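PDB 3QAT: malonyl CoA-acyl carrier protein transacylase, which catalyses transfer of the malonyl group from malonyl-CoA to acyl carrier protein, supplying the chain-extending unit of fatty acid biosynthesis. Local coordinates for residues Gly160-Ala165 / Ile173-Glu178; Leu210-Ala215 / Gln256-Val261. All coordinates share one frame; numbering follows the deposited sequence. Where two conformers were deposited one is given.

Contact 1: Gly160-Ala165 / Ile173-Glu178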
ATOM      1  N   GLY A 160     -18.853 -19.687  -4.679  1.00 25.40           N
ATOM      2  CA  GLY A 160     -18.025 -19.340  -3.529  1.00 23.71           C
ATOM      3  C   GLY A 160     -17.897 -17.852  -3.294  1.00 22.06           C
ATOM      4  O   GLY A 160     -18.590 -17.050  -3.932  1.00 21.72           O
ATOM      5  N   LEU A 161     -16.988 -17.482  -2.394  1.00 21.00           N
ATOM      6  CA  LEU A 161     -16.859 -16.088  -1.975  1.00 20.10           C
ATOM      7  C   LEU A 161     -16.027 -15.292  -2.979  1.00 18.46           C
ATOM      8  O   LEU A 161     -14.957 -15.752  -3.389  1.00 18.52           O
ATOM      9  CB  LEU A 161     -16.201 -15.996  -0.588  1.00 21.16           C
ATOM     10  CG  LEU A 161     -16.045 -14.609   0.050  1.00 22.01           C
ATOM     11  CD1 LEU A 161     -17.358 -13.858   0.095  1.00 23.12           C
ATOM     12  CD2 LEU A 161     -15.429 -14.705   1.449  1.00 26.23           C
ATOM     13  N   CYS A 162     -16.548 -14.135  -3.383  1.00 16.71           N
ATOM     14  CA  CYS A 162     -15.816 -13.202  -4.261  1.00 16.27           C
ATOM     15  C   CYS A 162     -16.159 -11.792  -3.826  1.00 15.98           C
ATOM     16  O   CYS A 162     -17.333 -11.443  -3.694  1.00 16.41           O
ATOM     17  CB  CYS A 162     -16.187 -13.441  -5.726  1.00 15.75           C
ATOM     18  SG  CYS A 162     -15.291 -12.429  -6.942  1.00 16.56           S
ATOM     19  N   GLN A 163     -15.131 -10.978  -3.588  1.00 14.65           N
ATOM     20  CA  GLN A 163     -15.324  -9.655  -3.026  1.00 13.97           C
ATOM     21  C   GLN A 163     -14.454  -8.647  -3.764  1.00 13.12           C
ATOM     22  O   GLN A 163     -13.476  -9.027  -4.412  1.00 12.69           O
ATOM     23  CB  GLN A 163     -14.914  -9.658  -1.545  1.00 14.02           C
ATOM     24  CG  GLN A 163     -15.900 -10.381  -0.669  1.00 16.27           C
ATOM     25  CD  GLN A 163     -15.388 -10.517   0.744  1.00 18.64           C
ATOM     26  OE1 GLN A 163     -14.437 -11.229   0.996  1.00 19.20           O
ATOM     27  NE2 GLN A 163     -16.037  -9.831   1.677  1.00 24.24           N
ATOM     28  N   ILE A 164     -14.818  -7.371  -3.689  1.00 13.05           N
ATOM     29  CA  ILE A 164     -13.923  -6.312  -4.202  1.00 13.08           C
ATOM     30  C   ILE A 164     -12.776  -6.082  -3.213  1.00 12.31           C
ATOM     31  O   ILE A 164     -13.012  -5.693  -2.057  1.00 13.90           O
ATOM     32  CB  ILE A 164     -14.690  -5.008  -4.476  1.00 13.43           C
ATOM     33  CG1 ILE A 164     -15.688  -5.233  -5.626  1.00 15.32           C
ATOM     34  CG2 ILE A 164     -13.708  -3.857  -4.796  1.00 14.10           C
ATOM     35  CD1 ILE A 164     -16.515  -3.997  -5.982  1.00 18.03           C
ATOM     36  N   ALA A 165     -11.550  -6.334  -3.671  1.00 11.05           N
ATOM     37  CA  ALA A 165     -10.348  -6.141  -2.854  1.00 10.60           C
ATOM     38  C   ALA A 165      -9.786  -4.724  -2.973  1.00 10.68           C
ATOM     39  O   ALA A 165      -9.326  -4.152  -1.992  1.00 10.25           O
ATOM     40  CB  ALA A 165      -9.292  -7.150  -3.279  1.00 10.72           C
ATOM     41  N   ILE A 173     -10.512  -2.319 -10.929  1.00 10.45           N
ATOM     42  CA  ILE A 173     -11.046  -2.968  -9.731  1.00 11.07           C
ATOM     43  C   ILE A 173     -10.388  -4.348  -9.603  1.00 11.06           C
ATOM     44  O   ILE A 173     -10.310  -5.099 -10.583  1.00 11.23           O
ATOM     45  CB  ILE A 173     -12.592  -3.071  -9.783  1.00 12.57           C
ATOM     46  CG1 ILE A 173     -13.240  -1.671  -9.660  1.00 15.19           C
ATOM     47  CG2 ILE A 173     -13.121  -4.031  -8.674  1.00 12.24           C
ATOM     48  CD1 ILE A 173     -14.734  -1.651  -9.828  1.00 20.32           C
ATOM     49  N   VAL A 174      -9.881  -4.659  -8.408  1.00  9.85           N
ATOM     50  CA  VAL A 174      -9.303  -5.971  -8.132  1.00  9.91           C
ATOM     51  C   VAL A 174     -10.268  -6.756  -7.262  1.00  9.01           C
ATOM     52  O   VAL A 174     -10.764  -6.230  -6.263  1.00  9.62           O
ATOM     53  CB  VAL A 174      -7.949  -5.835  -7.412  1.00  8.93           C
ATOM     54  CG1 VAL A 174      -7.300  -7.191  -7.270  1.00 11.64           C
ATOM     55  CG2 VAL A 174      -7.038  -4.890  -8.209  1.00 10.82           C
ATOM     56  N   ILE A 175     -10.574  -7.983  -7.668  1.00  9.16           N
ATOM     57  CA  ILE A 175     -11.427  -8.865  -6.866  1.00  9.14           C
ATOM     58  C   ILE A 175     -10.593  -9.983  -6.225  1.00  9.29           C
ATOM     59  O   ILE A 175      -9.452 -10.239  -6.619  1.00  9.58           O
ATOM     60  CB  ILE A 175     -12.592  -9.473  -7.694  1.00  9.26           C
ATOM     61  CG1 ILE A 175     -12.058 -10.219  -8.914  1.00  8.58           C
ATOM     62  CG2 ILE A 175     -13.577  -8.357  -8.077  1.00 10.37           C
ATOM     63  CD1 ILE A 175     -13.147 -10.989  -9.694  1.00 10.24           C
ATOM     64  N   SER A 176     -11.190 -10.654  -5.249  1.00  9.45           N
ATOM     65  CA  SER A 176     -10.466 -11.613  -4.411  0.80  9.77           C
ATOM     66  C   SER A 176     -11.441 -12.567  -3.753  1.00 11.11           C
ATOM     67  O   SER A 176     -12.587 -12.198  -3.489  1.00 11.66           O
ATOM     68  CB  SER A 176      -9.702 -10.838  -3.329  0.80 10.34           C
ATOM     69  OG  SER A 176      -8.940 -11.709  -2.509  0.80 10.77           O
ATOM     70  N   GLY A 177     -10.968 -13.762  -3.440  1.00 11.37           N
ATOM     71  CA  GLY A 177     -11.805 -14.734  -2.714  1.00 13.14           C
ATOM     72  C   GLY A 177     -11.453 -16.152  -3.087  1.00 14.11           C
ATOM     73  O   GLY A 177     -10.284 -16.476  -3.362  1.00 12.78           O
ATOM     74  N   GLU A 178     -12.461 -17.022  -3.075  1.00 14.80           N
ATOM     75  CA  GLU A 178     -12.185 -18.420  -3.354  1.00 16.16           C
ATOM     76  C   GLU A 178     -11.906 -18.659  -4.822  1.00 15.64           C
ATOM     77  O   GLU A 178     -12.543 -18.057  -5.689  1.00 15.74           O
ATOM     78  CB  GLU A 178     -13.330 -19.295  -2.874  1.00 17.48           C
ATOM     79  CG  GLU A 178     -13.437 -19.322  -1.357  1.00 20.86           C
ATOM     80  CD  GLU A 178     -14.649 -20.074  -0.877  1.00 24.25           C
ATOM     81  OE1 GLU A 178     -15.790 -19.649  -1.172  1.00 24.69           O
ATOM     82  OE2 GLU A 178     -14.449 -21.101  -0.184  1.00 29.39           O
TER
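Leu161 and Glu178 hold each other with two hydrogen bonds. The Leu161 amide reaches Glu178 OE1 at 2.8 Å, using the carboxylate's anti lone pair, the one turned away from OE2. Glu178 N in turn gives its hydrogen to Leu161 O. With CG anti to the carbonyl carbon (chi1 -68°), the Glu178 side chain reaches across to the facing segment and brings OE1 to Leu161 N; OE1 also lies 3.3 Å from Gly160 CA, where a beta carbon would clash.

Three more backbone bonds continue the ladder: Gln163 N to Ser176 O at 2.8 Å, Ser176 N to Gln163 O, and Ala165 N to Val174 O at 2.7 Å. The pairs between them come closer, and the CA hydrogens of Cys162 and Gly177 point at carbonyl oxygens of the opposite strand, Gly177 CA lying 3.4 Å from Leu161 O. A beta carbon on Gly177 would run into that same oxygen.

This is the antiparallel hairpin of strands 162-169 and 172-176, set between strands 136-142 and 261-262 in the mixed sheet of the smaller, ferredoxin-like subdomain of the acyltransferase fold.

Apolar contacts differ on the two faces. On one, Cys162 SG meets Ile175 CD1 at 3.8 Å and the CG2 methyls of Ile164 and Ile173 touch at 3.9 Å, with helix 146-155 packed over Cys162, Ile164 and Ile175. On the other, Ala165 CB rests 3.7 Å from Ser176 CB. Here the polar ends turn to the loop beyond: Ser176 OG bonds Phe206 O, and Gln163 OE1 accepts from Ala209 N.

Contact 2: Leu210-Ala215 / Gln256-Val261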
ATOM      1  N   LEU A 210     -11.406 -14.305   3.611  1.00 16.86           N
ATOM      2  CA  LEU A 210     -10.474 -15.418   3.778  1.00 17.24           C
ATOM      3  C   LEU A 210      -9.195 -15.040   4.538  1.00 16.96           C
ATOM      4  O   LEU A 210      -8.481 -15.919   5.041  1.00 18.08           O
ATOM      5  CB  LEU A 210     -10.113 -16.048   2.432  1.00 17.29           C
ATOM      6  CG  LEU A 210     -11.230 -16.729   1.637  1.00 19.21           C
ATOM      7  CD1 LEU A 210     -10.686 -17.154   0.293  1.00 19.55           C
ATOM      8  CD2 LEU A 210     -11.754 -17.949   2.366  1.00 20.67           C
ATOM      9  N   MET A 211      -8.919 -13.733   4.603  1.00 16.22           N
ATOM     10  CA  MET A 211      -7.752 -13.213   5.316  1.00 16.27           C
ATOM     11  C   MET A 211      -7.964 -13.112   6.812  1.00 15.86           C
ATOM     12  O   MET A 211      -7.079 -12.626   7.512  1.00 16.08           O
ATOM     13  CB  MET A 211      -7.384 -11.810   4.808  1.00 15.58           C
ATOM     14  CG  MET A 211      -6.358 -11.725   3.690  1.00 19.34           C
ATOM     15  SD  MET A 211      -4.912 -12.821   3.697  1.00 21.07           S
ATOM     16  CE  MET A 211      -5.755 -13.835   2.527  1.00 15.61           C
ATOM     17  N   GLN A 212      -9.111 -13.569   7.319  1.00 16.19           N
ATOM     18  CA  GLN A 212      -9.383 -13.434   8.762  1.00 16.86           C
ATOM     19  C   GLN A 212      -8.252 -13.888   9.709  1.00 17.05           C
ATOM     20  O   GLN A 212      -7.994 -13.184  10.679  1.00 16.34           O
ATOM     21  CB  GLN A 212     -10.723 -14.063   9.163  1.00 18.20           C
ATOM     22  CG  GLN A 212     -11.157 -13.689  10.570  1.00 19.50           C
ATOM     23  CD  GLN A 212     -11.520 -12.219  10.691  1.00 22.31           C
ATOM     24  OE1 GLN A 212     -12.182 -11.649   9.809  1.00 23.15           O
ATOM     25  NE2 GLN A 212     -11.094 -11.594  11.789  1.00 22.08           N
ATOM     26  N   PRO A 213      -7.582 -15.043   9.449  1.00 17.92           N
ATOM     27  CA  PRO A 213      -6.468 -15.417  10.351  1.00 17.88           C
ATOM     28  C   PRO A 213      -5.335 -14.365  10.382  1.00 17.22           C
ATOM     29  O   PRO A 213      -4.690 -14.153  11.423  1.00 17.64           O
ATOM     30  CB  PRO A 213      -5.957 -16.739   9.753  1.00 18.50           C
ATOM     31  CG  PRO A 213      -7.164 -17.320   9.038  1.00 19.40           C
ATOM     32  CD  PRO A 213      -7.833 -16.097   8.440  1.00 18.25           C
ATOM     33  N   ALA A 214      -5.107 -13.692   9.262  1.00 15.65           N
ATOM     34  CA  ALA A 214      -4.093 -12.651   9.220  1.00 14.57           C
ATOM     35  C   ALA A 214      -4.553 -11.387   9.963  1.00 13.83           C
ATOM     36  O   ALA A 214      -3.731 -10.688  10.576  1.00 13.81           O
ATOM     37  CB  ALA A 214      -3.706 -12.320   7.774  1.00 13.72           C
ATOM     38  N   ALA A 215      -5.848 -11.077   9.898  1.00 13.90           N
ATOM     39  CA  ALA A 215      -6.398  -9.971  10.683  1.00 12.61           C
ATOM     40  C   ALA A 215      -6.195 -10.212  12.185  1.00 14.38           C
ATOM     41  O   ALA A 215      -5.776  -9.309  12.916  1.00 13.74           O
ATOM     42  CB  ALA A 215      -7.888  -9.753  10.357  1.00 12.98           C
ATOM     43  N   GLN A 256      -8.756  -3.464   7.743  1.00 10.81           N
ATOM     44  CA  GLN A 256      -8.190  -3.325   6.400  1.00 11.35           C
ATOM     45  C   GLN A 256      -7.795  -4.681   5.784  1.00 10.53           C
ATOM     46  O   GLN A 256      -7.949  -4.903   4.570  1.00 11.16           O
ATOM     47  CB  GLN A 256      -6.988  -2.369   6.483  1.00 10.72           C
ATOM     48  CG  GLN A 256      -6.536  -1.781   5.152  1.00 12.63           C
ATOM     49  CD  GLN A 256      -5.627  -2.692   4.392  1.00 16.63           C
ATOM     50  OE1 GLN A 256      -5.212  -3.751   4.886  1.00 17.13           O
ATOM     51  NE2 GLN A 256      -5.321  -2.301   3.156  1.00 15.72           N
ATOM     52  N   VAL A 257      -7.313  -5.592   6.615  1.00 10.46           N
ATOM     53  CA  VAL A 257      -6.795  -6.871   6.117  1.00 10.10           C
ATOM     54  C   VAL A 257      -7.846  -7.665   5.337  1.00 10.83           C
ATOM     55  O   VAL A 257      -7.517  -8.290   4.339  1.00 10.94           O
ATOM     56  CB  VAL A 257      -6.234  -7.695   7.310  1.00 10.75           C
ATOM     57  CG1 VAL A 257      -5.908  -9.136   6.922  1.00 11.93           C
ATOM     58  CG2 VAL A 257      -4.996  -6.959   7.892  1.00 12.33           C
ATOM     59  N   THR A 258      -9.097  -7.631   5.800  1.00 11.43           N
ATOM     60  CA  THR A 258     -10.175  -8.378   5.149  1.00 12.50           C
ATOM     61  C   THR A 258     -11.088  -7.528   4.279  1.00 13.36           C
ATOM     62  O   THR A 258     -12.003  -8.075   3.644  1.00 14.32           O
ATOM     63  CB  THR A 258     -11.069  -9.093   6.188  1.00 13.19           C
ATOM     64  OG1 THR A 258     -11.522  -8.143   7.159  1.00 14.29           O
ATOM     65  CG2 THR A 258     -10.287 -10.188   6.852  1.00 12.10           C
ATOM     66  N   GLY A 259     -10.848  -6.219   4.250  1.00 12.71           N
ATOM     67  CA  GLY A 259     -11.763  -5.285   3.593  1.00 12.90           C
ATOM     68  C   GLY A 259     -11.174  -4.623   2.361  1.00 12.91           C
ATOM     69  O   GLY A 259      -9.982  -4.767   2.073  1.00 13.13           O
ATOM     70  N   ARG A 260     -12.042  -3.873   1.681  1.00 13.02           N
ATOM     71  CA  ARG A 260     -11.718  -3.192   0.420  0.50 12.48           C
ATOM     72  C   ARG A 260     -10.779  -2.004   0.618  1.00 11.95           C
ATOM     73  O   ARG A 260     -10.969  -1.174   1.516  1.00 13.16           O
ATOM     74  CB  ARG A 260     -13.012  -2.728  -0.254  0.50 12.86           C
ATOM     75  CG  ARG A 260     -12.851  -1.747  -1.426  0.50 12.95           C
ATOM     76  CD  ARG A 260     -14.216  -1.438  -2.065  0.50 13.23           C
ATOM     77  NE  ARG A 260     -15.140  -0.834  -1.109  0.50 12.54           N
ATOM     78  CZ  ARG A 260     -15.642   0.399  -1.197  0.50 11.38           C
ATOM     79  NH1 ARG A 260     -15.336   1.199  -2.223  0.50 11.60           N
ATOM     80  NH2 ARG A 260     -16.470   0.826  -0.250  0.50 11.07           N
ATOM     81  N   VAL A 261      -9.760  -1.917  -0.232  1.00 10.31           N
ATOM     82  CA  VAL A 261      -8.888  -0.741  -0.222  1.00  9.37           C
ATOM     83  C   VAL A 261      -9.578   0.338  -1.065  1.00  8.62           C
ATOM     84  O   VAL A 261      -9.697   0.201  -2.287  1.00  8.54           O
ATOM     85  CB  VAL A 261      -7.502  -1.059  -0.829  1.00  8.65           C
ATOM     86  CG1 VAL A 261      -6.647   0.218  -0.877  1.00  9.42           C
ATOM     87  CG2 VAL A 261      -6.810  -2.129   0.032  1.00 10.25           C
TER
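Val257 drives its CG1 methyl into the first turn of the helix that starts at Gln212. The methyl meets Met211 CB at 3.7 Å and Ala215 N at 3.6 Å, and the beta carbons of Ala214 and Ala215 are each 4.0 Å from it. Its chi1 of 170° sets CG1 anti to the backbone N, which aims this branch at the turn. The small alanines let the two backbones come close, with Ala215 CA and Val257 CA 5.5 Å apart. Met211 crosses Val257 at about a right angle: its CB and CG lie against Val257 O, CB at 3.6 Å, and the chain then bends at chi2 and chi3 and carries the sulfur away toward Met127 and Pro205. Thr258 packs just as closely, its CG2 lying over the Met211-Gln212 peptide, 3.6 Å from Gln212 N. No hydrogen bond joins the two segments, so this tight part is held by van der Waals packing alone.

The contact thins out toward solvent at the side chain of Gln212, an exposed residue: only OE1 of its bent chain comes back, to 3.8 Å from Thr258 CG2, while NE2 hydrogen-bonds Asn216 OD1 one turn further on.

The packing thus joins the N-terminal end of helix 212-224 to the C-terminal end of helix 246-258. Helix 113-129 closes the buried side, with Met127 touching Met211, Ala214 and Val257; past Gly259 the chain leaves the interface, and Val261 joins strand 162-169 at the edge of the mixed sheet.

How the contacts relate
The centres of contact 1 and contact 2 lie 12 Å apart, and the two meet directly at two places. At one, Val261 N probably hydrogen-bonds Ala165 O at 2.9 Å, while Arg260 CB packs 3.5 Å from Ile164 O; here the end of 256-261 adds an edge strand, 261-262, beside strand 162-169. At the other, Leu210 CD1 sits 3.6 Å from Gly177 C. Contact 1 belongs to the small subdomain, whereas contact 2 lies among helices of the larger one. Between them runs the segment carrying His207, whose ND1 donates a hydrogen bond to Gln256 O; together with Ser98 of the GxSxG motif, weakly hydrogen-bonded to Gln256 NE2, it probably forms the catalytic pair, as in related malonyltransferases.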